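Local coordinates for 3-hydroxy-3-methylglutaryl-CoA lyase (Acinetobacter baumannii, PDB 6NDS), which belongs to the HMGL-like family of TIM-barrel enzymes and holds a zinc ion and coenzyme A in this structure, at residues 45-50 with 84-89; 113-118 with 124-129; 131-136 with 172-177; 152-157 with 193-198; 214-219 with 224-229. One frame throughout, in Å; residues are numbered along the deposited sequence.

Contact 1 of 5, residues 45-50 with 84-89; sequences QLSTMG and IIYVGL
Ser47 and Tyr86 meet hydroxyl to hydroxyl where the turn following helix 36-46 faces strand 85-90, so that the outer helical layer of the TIM barrel is joined to its parallel sheet. Tyr86 rises from the strand with CG anti to its own carbonyl carbon (chi1 -63°), and its ring is long enough to carry OH across to the turn. Ser47 OG sits at the edge of that ring, in its plane, and Tyr86 OH donates to it over 2.7 Å. A small hydroxyl suits position 47: OG also bonds to Ile43 O, while Tyr86 OH bonds to His81 N, and two buried hydroxyls are thereby linked into a short polar chain between backbone groups.

Ile84 supplies the apolar half. Its CG1 arm is fully extended, and the end methyl CD1 lies 3.5 Å from Ser47 O and 3.8 Å from Ser47 CB. The other branch, CG2, lies 3.7 Å above the plane of the Tyr86 ring, offset toward the rim, and packs against that face. A branched residue fits here because one methyl covers the turn while the other flanks the tyrosine.

The turn itself is a type I beta turn from Leu46 to Met49. Just beside it Gln45 O takes two donors from one residue, Thr48 N at 3.0 Å and Thr48 OG1 at 2.7 Å, the hydroxyl lying on a lone pair in the carbonyl plane.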
# COMPACT_ATOMS: atom_id res chain seq x y z
N GLN A 45 12.82 7.27 22.27
CA GLN A 45 13.13 7.82 20.94
C GLN A 45 11.86 8.26 20.22
O GLN A 45 11.83 9.34 19.61
CB GLN A 45 13.88 6.78 20.10
CG GLN A 45 15.31 6.55 20.54
CD GLN A 45 16.14 7.79 20.34
OE1 GLN A 45 16.72 8.31 21.29
NE2 GLN A 45 16.18 8.29 19.11
N LEU A 46 10.80 7.46 20.30
CA LEU A 46 9.54 7.84 19.68
C LEU A 46 9.01 9.14 20.27
O LEU A 46 8.41 9.95 19.56
CB LEU A 46 8.51 6.72 19.84
CG LEU A 46 8.84 5.47 19.04
CD1 LEU A 46 8.00 4.31 19.57
CD2 LEU A 46 8.58 5.68 17.55
N SER A 47 9.23 9.34 21.57
CA SER A 47 8.80 10.57 22.23
C SER A 47 9.48 11.82 21.68
O SER A 47 9.01 12.92 21.99
CB SER A 47 9.08 10.52 23.75
OG SER A 47 8.17 9.65 24.41
N THR A 48 10.55 11.69 20.91
CA THR A 48 11.20 12.86 20.34
C THR A 48 10.71 13.18 18.93
O THR A 48 11.18 14.16 18.34
CB THR A 48 12.72 12.69 20.31
OG1 THR A 48 13.09 11.70 19.33
CG2 THR A 48 13.27 12.28 21.68
N MET A 49 9.77 12.40 18.39
CA MET A 49 9.42 12.44 16.97
C MET A 49 8.22 13.32 16.65
O MET A 49 7.98 13.59 15.47
CB MET A 49 9.14 11.02 16.44
CG MET A 49 10.34 10.11 16.50
SD MET A 49 11.62 10.59 15.35
CE MET A 49 13.04 9.80 16.15
N GLY A 50 7.46 13.75 17.66
CA GLY A 50 6.36 14.68 17.47
C GLY A 50 4.98 14.14 17.75
O GLY A 50 4.00 14.88 17.60
N ILE A 84 2.80 14.75 25.69
CA ILE A 84 2.46 13.47 25.09
C ILE A 84 1.56 12.70 26.06
O ILE A 84 1.82 12.67 27.27
CB ILE A 84 3.71 12.63 24.76
CG1 ILE A 84 4.60 13.37 23.76
CG2 ILE A 84 3.32 11.27 24.21
CD1 ILE A 84 5.88 12.61 23.42
N ILE A 85 0.51 12.10 25.53
CA ILE A 85 -0.35 11.20 26.29
C ILE A 85 0.14 9.77 26.06
O ILE A 85 0.11 9.27 24.93
CB ILE A 85 -1.82 11.37 25.87
CG1 ILE A 85 -2.30 12.78 26.21
CG2 ILE A 85 -2.71 10.30 26.51
CD1 ILE A 85 -3.54 13.18 25.44
N TYR A 86 0.60 9.12 27.13
CA TYR A 86 1.06 7.74 27.08
C TYR A 86 -0.11 6.83 27.43
O TYR A 86 -0.64 6.88 28.55
CB TYR A 86 2.24 7.54 28.03
CG TYR A 86 3.44 8.38 27.62
CD1 TYR A 86 4.34 7.91 26.67
CD2 TYR A 86 3.63 9.65 28.15
CE1 TYR A 86 5.42 8.68 26.26
CE2 TYR A 86 4.71 10.44 27.75
CZ TYR A 86 5.60 9.94 26.81
OH TYR A 86 6.66 10.70 26.41
N VAL A 87 -0.51 6.00 26.46
CA VAL A 87 -1.74 5.21 26.50
C VAL A 87 -1.39 3.78 26.86
O VAL A 87 -0.41 3.23 26.34
CB VAL A 87 -2.46 5.26 25.14
CG1 VAL A 87 -3.75 4.44 25.19
CG2 VAL A 87 -2.71 6.71 24.68
N GLY A 88 -2.20 3.16 27.72
CA GLY A 88 -2.09 1.72 27.95
C GLY A 88 -3.35 0.98 27.53
O GLY A 88 -4.46 1.44 27.82
N LEU A 89 -3.19 -0.15 26.85
CA LEU A 89 -4.33 -0.98 26.44
C LEU A 89 -4.81 -1.83 27.60
O LEU A 89 -4.01 -2.49 28.28
CB LEU A 89 -3.94 -1.88 25.26
CG LEU A 89 -5.05 -2.81 24.72
CD1 LEU A 89 -4.88 -3.00 23.23
CD2 LEU A 89 -5.04 -4.17 25.41

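Contact 2 of 5, residues 113-118 with 124-129; sequences ASQTHN and MTKAQS
At the first turn of helix 126-140, Lys126 offers its backbone N to the side-chain oxygen of Gln115, a residue in the first turn of the preceding helix 115-122. The bond from Lys126 N to Gln115 OE1 is 2.7 Å long and falls on a lone pair in the amide plane. Gln115 can make it because its chain leaves anti to the backbone N (chi1 -170°) and then bends at chi2. The same amide works at both ends: Gln115 NE2 reaches Ala127 N through a bridging water, so one glutamine serves two N-H groups of a helix start, where the backbone has no earlier turn to bond to.

Thr125 and Gln128 complete that start with a capping box, Gln128 N donating to Thr125 OG1 and Thr125 N to Gln128 OE1. These two helices follow barrel strand 106-112, and the side chain of Met124 comes to about 4 Å (nearest atoms) from coenzyme A.

Asn118 ND2 spans the junction. It donates to Ser129 OG at 3.1 Å, in the amide plane and almost straight. Its bond to Met124 O, 2.9 Å, is bent (137°) and tilted from that plane. Asn118 OD1 takes Ser112 N, so both ends of the buried amide are used. Lys126, bent at chi3, runs back past Gln115; Lys126 NZ meets Ala113 O at 2.8 Å from above the carbonyl plane and forms a salt bridge with Glu166.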
# COMPACT_ATOMS: atom_id res chain seq x y z
N ALA A 113 -16.23 -6.16 17.91
CA ALA A 113 -17.62 -6.23 17.45
C ALA A 113 -18.04 -7.65 17.14
O ALA A 113 -19.24 -7.95 17.13
CB ALA A 113 -17.81 -5.35 16.20
N SER A 114 -17.08 -8.52 16.85
CA SER A 114 -17.34 -9.93 16.61
C SER A 114 -17.35 -10.67 17.94
O SER A 114 -16.36 -10.64 18.67
CB SER A 114 -16.25 -10.51 15.70
OG SER A 114 -16.20 -11.92 15.83
N GLN A 115 -18.47 -11.33 18.25
CA GLN A 115 -18.52 -12.14 19.47
C GLN A 115 -17.44 -13.22 19.44
O GLN A 115 -16.80 -13.49 20.46
CB GLN A 115 -19.90 -12.77 19.64
CG GLN A 115 -20.08 -13.42 21.00
CD GLN A 115 -20.43 -12.42 22.08
OE1 GLN A 115 -19.59 -11.64 22.51
NE2 GLN A 115 -21.69 -12.43 22.51
N THR A 116 -17.24 -13.86 18.28
CA THR A 116 -16.25 -14.93 18.20
C THR A 116 -14.85 -14.40 18.48
O THR A 116 -14.07 -15.01 19.22
CB THR A 116 -16.29 -15.59 16.82
OG1 THR A 116 -17.59 -16.13 16.58
CG2 THR A 116 -15.25 -16.70 16.76
N HIS A 117 -14.50 -13.25 17.88
CA HIS A 117 -13.19 -12.68 18.12
C HIS A 117 -13.03 -12.20 19.56
O HIS A 117 -11.95 -12.33 20.14
CB HIS A 117 -12.92 -11.54 17.13
CG HIS A 117 -11.52 -11.04 17.16
ND1 HIS A 117 -11.14 -9.94 17.91
CD2 HIS A 117 -10.40 -11.48 16.54
CE1 HIS A 117 -9.85 -9.73 17.75
NE2 HIS A 117 -9.37 -10.64 16.92
N ASN A 118 -14.09 -11.63 20.15
CA ASN A 118 -13.98 -11.20 21.54
C ASN A 118 -13.73 -12.39 22.46
O ASN A 118 -12.94 -12.30 23.40
CB ASN A 118 -15.23 -10.44 21.97
CG ASN A 118 -14.92 -9.41 23.05
OD1 ASN A 118 -14.21 -8.43 22.80
ND2 ASN A 118 -15.44 -9.63 24.25
N MET A 124 -14.16 -13.63 26.87
CA MET A 124 -15.46 -13.28 27.41
C MET A 124 -16.32 -12.69 26.30
O MET A 124 -15.82 -12.28 25.24
CB MET A 124 -15.35 -12.30 28.59
CG MET A 124 -14.55 -11.06 28.30
SD MET A 124 -14.31 -10.02 29.77
CE MET A 124 -12.75 -9.26 29.36
N THR A 125 -17.62 -12.66 26.55
CA THR A 125 -18.55 -12.08 25.61
C THR A 125 -18.42 -10.56 25.61
O THR A 125 -17.80 -9.96 26.49
CB THR A 125 -19.99 -12.45 25.96
OG1 THR A 125 -20.31 -11.91 27.25
CG2 THR A 125 -20.18 -13.96 26.00
N LYS A 126 -19.02 -9.94 24.59
CA LYS A 126 -19.07 -8.48 24.56
C LYS A 126 -19.80 -7.93 25.78
O LYS A 126 -19.39 -6.90 26.34
CB LYS A 126 -19.75 -8.02 23.27
CG LYS A 126 -18.92 -8.26 22.03
CD LYS A 126 -19.64 -7.74 20.79
CE LYS A 126 -20.65 -8.72 20.27
NZ LYS A 126 -21.24 -8.20 19.01
N ALA A 127 -20.88 -8.59 26.21
CA ALA A 127 -21.60 -8.12 27.39
C ALA A 127 -20.71 -8.17 28.62
O ALA A 127 -20.75 -7.26 29.46
CB ALA A 127 -22.86 -8.96 27.62
N GLN A 128 -19.90 -9.22 28.75
CA GLN A 128 -18.98 -9.31 29.88
C GLN A 128 -17.90 -8.24 29.78
O GLN A 128 -17.50 -7.67 30.80
CB GLN A 128 -18.35 -10.69 29.95
CG GLN A 128 -19.34 -11.78 30.34
CD GLN A 128 -18.77 -13.18 30.22
OE1 GLN A 128 -18.24 -13.56 29.18
NE2 GLN A 128 -18.88 -13.95 31.29
N SER A 129 -17.42 -7.95 28.57
CA SER A 129 -16.45 -6.87 28.41
C SER A 129 -17.03 -5.55 28.90
O SER A 129 -16.38 -4.80 29.64
CB SER A 129 -16.01 -6.77 26.95
OG SER A 129 -15.03 -7.75 26.63
O HOH W 1 -22.58 -10.33 24.46

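Contact 3 of 5, residues 131-136 with 172-177; sequences AGFTEI and EHYLKL
Phe133 and Tyr174 form the tight side of this contact, packed between helices 126-140 and 164-176. Their rings lie nearly parallel, with planes 20° apart, but are slid so far that the centroids stand 5.8 Å from each other and there is little overlap. The hydroxyl end of Tyr174 comes against the CD2-CE2 side of Phe133. The apolar part is Tyr174 CE1, 3.8 Å from Phe133 CD2; Tyr174 OH rests 3.3 Å from Phe133 CE2 and has its polar partner in Thr149 O on strand 145-151. A tyrosine therefore suits the site, its ring filling space between helices while its hydroxyl meets a backbone carbonyl of the barrel wall.

In the alpha/beta barrel the two helices are neighbours in the outer layer, strand 145-151 running between them in sequence. Leu109 and Leu111 of strand 106-112 extend the hydrophobic surroundings beneath, touching Phe133 and Tyr174 respectively. Phe130 also meets both rings, edge-to-face in the case of Phe133.

Outward, the packing becomes looser. Leu177 turns its two methyls apart: CD1 rests 4.0 Å from Phe133 CB, whereas CD2 approaches Thr134 OG1 at 3.8 Å, the two side chains crossing at about a right angle. Thr134 OG1 bonds back to Phe130 O in its own helix, which lets a polar residue sit near leucine methyls. Towards solvent a water lies between Thr134 OG1 and His173 NE2, with only weak bonds of 3.5 Å to each, while the His173 ring stacks on Phe130.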
# COMPACT_ATOMS: atom_id res chain seq x y z
N ALA A 131 -19.54 -5.12 30.99
CA ALA A 131 -19.70 -5.17 32.44
C ALA A 131 -18.41 -4.74 33.14
O ALA A 131 -18.45 -4.01 34.14
CB ALA A 131 -20.12 -6.57 32.89
N GLY A 132 -17.26 -5.19 32.64
CA GLY A 132 -16.00 -4.73 33.20
C GLY A 132 -15.77 -3.24 32.98
O GLY A 132 -15.35 -2.52 33.89
N PHE A 133 -16.09 -2.75 31.78
CA PHE A 133 -15.90 -1.34 31.47
C PHE A 133 -16.74 -0.46 32.39
O PHE A 133 -16.27 0.58 32.86
CB PHE A 133 -16.27 -1.07 30.01
CG PHE A 133 -15.40 -1.77 29.00
CD1 PHE A 133 -14.19 -2.36 29.37
CD2 PHE A 133 -15.78 -1.83 27.67
CE1 PHE A 133 -13.40 -3.00 28.43
CE2 PHE A 133 -14.97 -2.46 26.72
CZ PHE A 133 -13.79 -3.05 27.10
N THR A 134 -17.97 -0.88 32.67
CA THR A 134 -18.83 -0.13 33.58
C THR A 134 -18.20 -0.02 34.97
O THR A 134 -18.24 1.05 35.59
CB THR A 134 -20.21 -0.78 33.66
OG1 THR A 134 -20.76 -0.87 32.34
CG2 THR A 134 -21.13 0.03 34.52
N GLU A 135 -17.61 -1.11 35.47
CA GLU A 135 -16.95 -1.04 36.77
C GLU A 135 -15.70 -0.17 36.70
O GLU A 135 -15.39 0.56 37.65
CB GLU A 135 -16.62 -2.45 37.26
CG GLU A 135 -16.07 -2.51 38.68
CD GLU A 135 -17.15 -2.38 39.73
OE1 GLU A 135 -18.33 -2.71 39.44
OE2 GLU A 135 -16.83 -1.95 40.86
N ILE A 136 -14.97 -0.23 35.58
CA ILE A 136 -13.78 0.61 35.42
C ILE A 136 -14.15 2.08 35.52
O ILE A 136 -13.50 2.86 36.23
CB ILE A 136 -13.08 0.29 34.09
CG1 ILE A 136 -12.39 -1.06 34.18
CG2 ILE A 136 -12.10 1.40 33.73
CD1 ILE A 136 -12.09 -1.65 32.81
N GLU A 172 -22.23 3.63 20.73
CA GLU A 172 -23.20 4.31 21.59
C GLU A 172 -23.09 3.85 23.04
O GLU A 172 -23.28 4.65 23.97
CB GLU A 172 -24.62 4.07 21.06
CG GLU A 172 -24.92 4.80 19.76
CD GLU A 172 -26.31 4.51 19.24
OE1 GLU A 172 -26.94 5.44 18.70
OE2 GLU A 172 -26.78 3.35 19.36
N HIS A 173 -22.77 2.57 23.26
CA HIS A 173 -22.61 2.09 24.63
C HIS A 173 -21.41 2.74 25.30
O HIS A 173 -21.47 3.11 26.48
CB HIS A 173 -22.48 0.57 24.63
CG HIS A 173 -22.75 -0.08 25.95
ND1 HIS A 173 -22.75 0.62 27.14
CD2 HIS A 173 -23.02 -1.37 26.27
CE1 HIS A 173 -23.02 -0.21 28.13
NE2 HIS A 173 -23.19 -1.42 27.64
N TYR A 174 -20.30 2.90 24.57
CA TYR A 174 -19.17 3.65 25.10
C TYR A 174 -19.60 5.07 25.49
O TYR A 174 -19.25 5.56 26.57
CB TYR A 174 -18.05 3.70 24.06
CG TYR A 174 -17.08 2.53 24.09
CD1 TYR A 174 -16.47 2.11 25.26
CD2 TYR A 174 -16.76 1.87 22.91
CE1 TYR A 174 -15.56 1.06 25.26
CE2 TYR A 174 -15.86 0.82 22.90
CZ TYR A 174 -15.27 0.41 24.07
OH TYR A 174 -14.36 -0.63 24.03
N LEU A 175 -20.35 5.74 24.61
CA LEU A 175 -20.80 7.10 24.90
C LEU A 175 -21.67 7.15 26.15
O LEU A 175 -21.59 8.10 26.93
CB LEU A 175 -21.56 7.68 23.71
CG LEU A 175 -20.78 8.53 22.69
CD1 LEU A 175 -19.44 7.94 22.38
CD2 LEU A 175 -21.58 8.71 21.42
N LYS A 176 -22.51 6.13 26.34
CA LYS A 176 -23.38 6.09 27.52
C LYS A 176 -22.57 6.04 28.80
O LYS A 176 -23.00 6.57 29.84
CB LYS A 176 -24.33 4.90 27.43
CG LYS A 176 -25.37 5.02 26.33
CD LYS A 176 -26.47 3.98 26.46
CE LYS A 176 -26.83 3.38 25.11
NZ LYS A 176 -26.11 2.09 24.87
N LEU A 177 -21.39 5.42 28.76
CA LEU A 177 -20.46 5.41 29.88
C LEU A 177 -19.64 6.69 29.98
O LEU A 177 -18.75 6.77 30.84
CB LEU A 177 -19.52 4.21 29.77
CG LEU A 177 -20.13 2.82 29.91
CD1 LEU A 177 -19.04 1.76 29.89
CD2 LEU A 177 -20.94 2.74 31.19
O HOH W 2 -22.98 -3.03 30.72

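Contact 4 of 5, residues 152-157 with 193-198; sequences TTFGCP and PVQVKR. With ACT (acetate ion), chain E.
Gln195 reaches from helix 193-203 to Phe154 with a chain that is stretched nearly straight. Gln195 CB lies 3.6 Å from acetate O, of an ion that probably comes from the crystallisation liquor. CG leaves anti to the backbone N (chi1 171°) and the chain stays extended, which delivers the amide to the edge of the Phe154 ring: Gln195 CD is in the ring plane, 3.8 Å from Phe154 CD1. The ring and amide planes stand 81° apart, so the flat amide is set almost upright against the ring's rim. Gln195 OE1 lies 3.9 Å from Phe154 CB. At the tip, Gln195 NE2 donates to Phe154 O over 3.1 Å, with a fairly straight N-H (158°) that nevertheless approaches from above the carbonyl plane.

Phe154 belongs to the loop after strand 145-151 of the TIM barrel, within a type I turn from Thr152 to Gly155. A phenylalanine fits because its ring is enclosed on several sides: Thr153 CG2 lies over the centre of one face, 3.5 Å above it, and Val196 CG2 approaches Phe154 CE1 at 4.0 Å. A long amide is equally apt at position 195, spanning from helix to loop with a donor at its end.

On the outer side Arg198 NH1 donates to acetate OXT at 3.1 Å; Arg198 NH2 makes a weak bond to acetate O and a salt bridge with Glu164. Val194 packs on Ile270 of the second subunit.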
# COMPACT_ATOMS: atom_id res chain seq x y z
N THR A 152 -12.38 -5.38 15.13
CA THR A 152 -13.09 -6.01 14.01
C THR A 152 -14.27 -5.17 13.52
O THR A 152 -15.32 -5.70 13.17
CB THR A 152 -13.54 -7.45 14.35
OG1 THR A 152 -14.51 -7.45 15.40
CG2 THR A 152 -12.35 -8.31 14.78
N THR A 153 -14.08 -3.84 13.47
CA THR A 153 -15.15 -2.95 13.02
C THR A 153 -15.54 -3.24 11.57
O THR A 153 -16.72 -3.14 11.20
CB THR A 153 -14.71 -1.49 13.18
OG1 THR A 153 -14.81 -1.11 14.56
CG2 THR A 153 -15.57 -0.54 12.33
N PHE A 154 -14.56 -3.60 10.74
CA PHE A 154 -14.75 -3.69 9.30
C PHE A 154 -14.82 -5.13 8.80
O PHE A 154 -14.75 -5.36 7.58
CB PHE A 154 -13.63 -2.92 8.60
CG PHE A 154 -13.50 -1.49 9.05
CD1 PHE A 154 -14.24 -0.48 8.42
CD2 PHE A 154 -12.66 -1.14 10.09
CE1 PHE A 154 -14.13 0.84 8.84
CE2 PHE A 154 -12.55 0.18 10.51
CZ PHE A 154 -13.28 1.17 9.88
N GLY A 155 -14.97 -6.10 9.69
CA GLY A 155 -14.98 -7.51 9.33
C GLY A 155 -14.13 -8.28 10.32
O GLY A 155 -13.29 -7.73 11.02
N CYS A 156 -14.38 -9.59 10.38
CA CYS A 156 -13.77 -10.50 11.34
C CYS A 156 -13.15 -11.69 10.62
O CYS A 156 -13.76 -12.25 9.70
CB CYS A 156 -14.82 -10.98 12.33
SG CYS A 156 -14.28 -12.32 13.43
N PRO A 157 -11.94 -12.10 11.01
CA PRO A 157 -11.32 -13.27 10.37
C PRO A 157 -12.05 -14.58 10.65
O PRO A 157 -11.81 -15.57 9.94
CB PRO A 157 -9.90 -13.29 10.96
CG PRO A 157 -10.06 -12.62 12.31
CD PRO A 157 -11.09 -11.54 12.08
N PRO A 193 -12.08 1.28 0.92
CA PRO A 193 -12.34 2.73 1.05
C PRO A 193 -13.80 3.14 1.02
O PRO A 193 -14.17 4.09 1.72
CB PRO A 193 -11.58 3.32 -0.15
CG PRO A 193 -10.50 2.33 -0.43
CD PRO A 193 -11.04 0.97 -0.08
N VAL A 194 -14.65 2.49 0.21
CA VAL A 194 -16.06 2.87 0.18
C VAL A 194 -16.72 2.56 1.51
O VAL A 194 -17.46 3.38 2.07
CB VAL A 194 -16.78 2.18 -0.99
CG1 VAL A 194 -18.29 2.39 -0.87
CG2 VAL A 194 -16.27 2.73 -2.30
N GLN A 195 -16.45 1.37 2.04
CA GLN A 195 -16.95 0.98 3.36
C GLN A 195 -16.45 1.94 4.43
O GLN A 195 -17.20 2.35 5.32
CB GLN A 195 -16.51 -0.45 3.66
CG GLN A 195 -16.75 -0.93 5.08
CD GLN A 195 -15.88 -2.15 5.37
OE1 GLN A 195 -14.76 -2.25 4.88
NE2 GLN A 195 -16.40 -3.09 6.16
N VAL A 196 -15.17 2.31 4.36
CA VAL A 196 -14.61 3.25 5.33
C VAL A 196 -15.34 4.58 5.28
O VAL A 196 -15.69 5.14 6.32
CB VAL A 196 -13.10 3.43 5.08
CG1 VAL A 196 -12.57 4.65 5.84
CG2 VAL A 196 -12.35 2.16 5.51
N LYS A 197 -15.60 5.11 4.08
CA LYS A 197 -16.29 6.39 4.02
C LYS A 197 -17.68 6.31 4.64
O LYS A 197 -18.10 7.22 5.37
CB LYS A 197 -16.36 6.89 2.57
CG LYS A 197 -15.01 7.41 2.07
CD LYS A 197 -15.13 8.07 0.70
CE LYS A 197 -13.78 8.63 0.24
NZ LYS A 197 -13.95 9.48 -0.99
N ARG A 198 -18.39 5.20 4.41
CA ARG A 198 -19.74 5.05 4.95
C ARG A 198 -19.72 4.98 6.47
O ARG A 198 -20.49 5.67 7.15
CB ARG A 198 -20.40 3.80 4.35
CG ARG A 198 -21.73 3.45 4.98
CD ARG A 198 -22.41 2.30 4.23
NE ARG A 198 -21.66 1.04 4.34
CZ ARG A 198 -20.93 0.51 3.35
NH1 ARG A 198 -20.83 1.13 2.18
NH2 ARG A 198 -20.31 -0.64 3.54
C ACT E . -18.95 -1.46 0.09
O ACT E . -18.49 -2.07 1.10
OXT ACT E . -20.06 -0.87 -0.03
CH3 ACT E . -18.04 -1.41 -1.17

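Contact 5 of 5, residues 214-219 with 224-229; sequences LHFHNT and LTNVLA. With ZN (zinc ion), chain H.
Phe216 and Asn226 are brought together by like first torsions, each CG being anti to its own carbonyl carbon (chi1 -67° and -71°). The phenylalanine ring is thereby laid beneath helix 223-232, and Asn226 CB sits over the ring centre, 3.7 Å from the centroid and 9° off the normal: a CH-pi contact. Val227 CG2 adds a second apolar touch, 3.9 Å from Phe216 CD2. An aromatic ring suits this place because its flat face receives that CB, and asparagine can keep CB there while its amide bonds elsewhere.

This is the start of a beta-alpha-beta unit of the TIM barrel, running from strand 212-216 through helix 223-232 to strand 237-240. The residues flanking Phe216 offer imidazole nitrogens to the metal: His215 NE2 and His217 NE2 each bind the zinc ion at 2.2 Å, along with a water and three atoms from elsewhere, among them Asp25 OD2.

One water donates to His217 O at 2.6 Å and accepts from Asn226 ND2 at 3.0 Å. That ND2 also bonds to Ala191 O. A second water joins Asn218 OD1 to Leu224 N, while Thr225 OG1 is hydrogen-bonded to Thr225 OG1 of the second subunit.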
# COMPACT_ATOMS: atom_id res chain seq x y z
N LEU A 214 -8.97 6.19 13.81
CA LEU A 214 -9.02 5.04 12.92
C LEU A 214 -7.72 4.26 13.06
O LEU A 214 -6.63 4.85 13.02
CB LEU A 214 -9.21 5.46 11.46
CG LEU A 214 -10.63 5.74 10.94
CD1 LEU A 214 -11.55 4.56 11.22
CD2 LEU A 214 -11.18 7.02 11.52
N HIS A 215 -7.83 2.94 13.18
CA HIS A 215 -6.69 2.04 13.42
C HIS A 215 -6.71 0.97 12.33
O HIS A 215 -7.40 -0.05 12.46
CB HIS A 215 -6.84 1.49 14.83
CG HIS A 215 -5.80 0.47 15.23
ND1 HIS A 215 -4.87 0.72 16.21
CD2 HIS A 215 -5.61 -0.82 14.85
CE1 HIS A 215 -4.13 -0.35 16.40
NE2 HIS A 215 -4.55 -1.30 15.58
N PHE A 216 -5.98 1.19 11.24
CA PHE A 216 -5.99 0.26 10.10
C PHE A 216 -4.77 -0.65 10.10
O PHE A 216 -3.64 -0.23 10.37
CB PHE A 216 -6.03 1.04 8.77
CG PHE A 216 -7.30 1.79 8.54
CD1 PHE A 216 -8.50 1.12 8.33
CD2 PHE A 216 -7.30 3.18 8.45
CE1 PHE A 216 -9.69 1.82 8.09
CE2 PHE A 216 -8.48 3.89 8.19
CZ PHE A 216 -9.67 3.21 8.02
N HIS A 217 -4.99 -1.92 9.81
CA HIS A 217 -3.89 -2.81 9.47
C HIS A 217 -3.82 -2.95 7.94
O HIS A 217 -4.80 -2.69 7.23
CB HIS A 217 -4.06 -4.17 10.17
CG HIS A 217 -3.79 -4.12 11.66
ND1 HIS A 217 -2.62 -4.59 12.22
CD2 HIS A 217 -4.54 -3.67 12.69
CE1 HIS A 217 -2.65 -4.43 13.52
NE2 HIS A 217 -3.80 -3.85 13.84
N ASN A 218 -2.64 -3.33 7.44
CA ASN A 218 -2.36 -3.30 6.00
C ASN A 218 -2.39 -4.69 5.36
O ASN A 218 -1.74 -4.92 4.33
CB ASN A 218 -1.01 -2.63 5.74
CG ASN A 218 -0.82 -2.25 4.28
OD1 ASN A 218 -1.75 -1.76 3.63
ND2 ASN A 218 0.37 -2.50 3.75
N THR A 219 -3.19 -5.60 5.93
CA THR A 219 -3.12 -7.02 5.58
C THR A 219 -3.38 -7.26 4.10
O THR A 219 -2.80 -8.19 3.52
CB THR A 219 -4.14 -7.78 6.43
OG1 THR A 219 -3.99 -7.35 7.79
CG2 THR A 219 -3.94 -9.29 6.33
N LEU A 224 -3.11 2.57 3.51
CA LEU A 224 -3.01 4.01 3.26
C LEU A 224 -4.18 4.52 2.42
O LEU A 224 -4.59 5.67 2.58
CB LEU A 224 -1.68 4.35 2.59
CG LEU A 224 -0.45 4.13 3.48
CD1 LEU A 224 0.79 4.52 2.70
CD2 LEU A 224 -0.57 4.96 4.76
N THR A 225 -4.71 3.68 1.53
CA THR A 225 -5.89 4.08 0.76
C THR A 225 -7.08 4.30 1.69
O THR A 225 -7.86 5.24 1.52
CB THR A 225 -6.20 3.03 -0.30
OG1 THR A 225 -5.01 2.80 -1.08
CG2 THR A 225 -7.29 3.50 -1.21
N ASN A 226 -7.20 3.46 2.72
CA ASN A 226 -8.27 3.63 3.70
C ASN A 226 -8.06 4.87 4.56
O ASN A 226 -9.03 5.53 4.96
CB ASN A 226 -8.39 2.38 4.57
CG ASN A 226 -8.95 1.19 3.83
OD1 ASN A 226 -9.73 1.34 2.87
ND2 ASN A 226 -8.59 -0.03 4.28
N VAL A 227 -6.81 5.17 4.93
CA VAL A 227 -6.52 6.42 5.65
C VAL A 227 -7.01 7.61 4.84
O VAL A 227 -7.69 8.50 5.36
CB VAL A 227 -5.02 6.56 5.96
CG1 VAL A 227 -4.72 7.99 6.46
CG2 VAL A 227 -4.62 5.54 7.00
N LEU A 228 -6.60 7.68 3.57
CA LEU A 228 -6.96 8.85 2.77
C LEU A 228 -8.47 8.93 2.57
O LEU A 228 -9.05 10.03 2.59
CB LEU A 228 -6.22 8.80 1.43
CG LEU A 228 -6.14 10.12 0.65
CD1 LEU A 228 -5.53 11.21 1.50
CD2 LEU A 228 -5.33 9.93 -0.64
N ALA A 229 -9.14 7.79 2.39
CA ALA A 229 -10.60 7.80 2.26
C ALA A 229 -11.26 8.33 3.53
O ALA A 229 -12.22 9.12 3.46
CB ALA A 229 -11.13 6.41 1.93
ZN ZN H . -4.20 -3.42 15.96
O HOH W 3 -7.00 -1.67 6.24
O HOH W 4 -1.00 0.71 2.65
O HOH W 5 -3.69 -5.52 16.45

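Followed from the N terminus, contact 1 closes first, tying the turn after helix 36-46 to the start of strand 85-90, on the opposite side of the chain's centre from contacts 2, 4 and 5. Contact 2 closes a short loop between helices 115-122 and 126-140, and contact 3 joins that second helix to helix 164-176. Contacts 3 and 4 cross, because 152-157 lies between the segments of contact 3 and 193-198 beyond 172-177; all other pairs are in series and none nests. Contact 4 ties the loop after strand 145-151 to helix 193-203, meeting contact 2 through Ser114 and Thr152. Contact 5 closes last, between strand 212-216 and the next helix, touching contact 4 where Val196 meets Phe216.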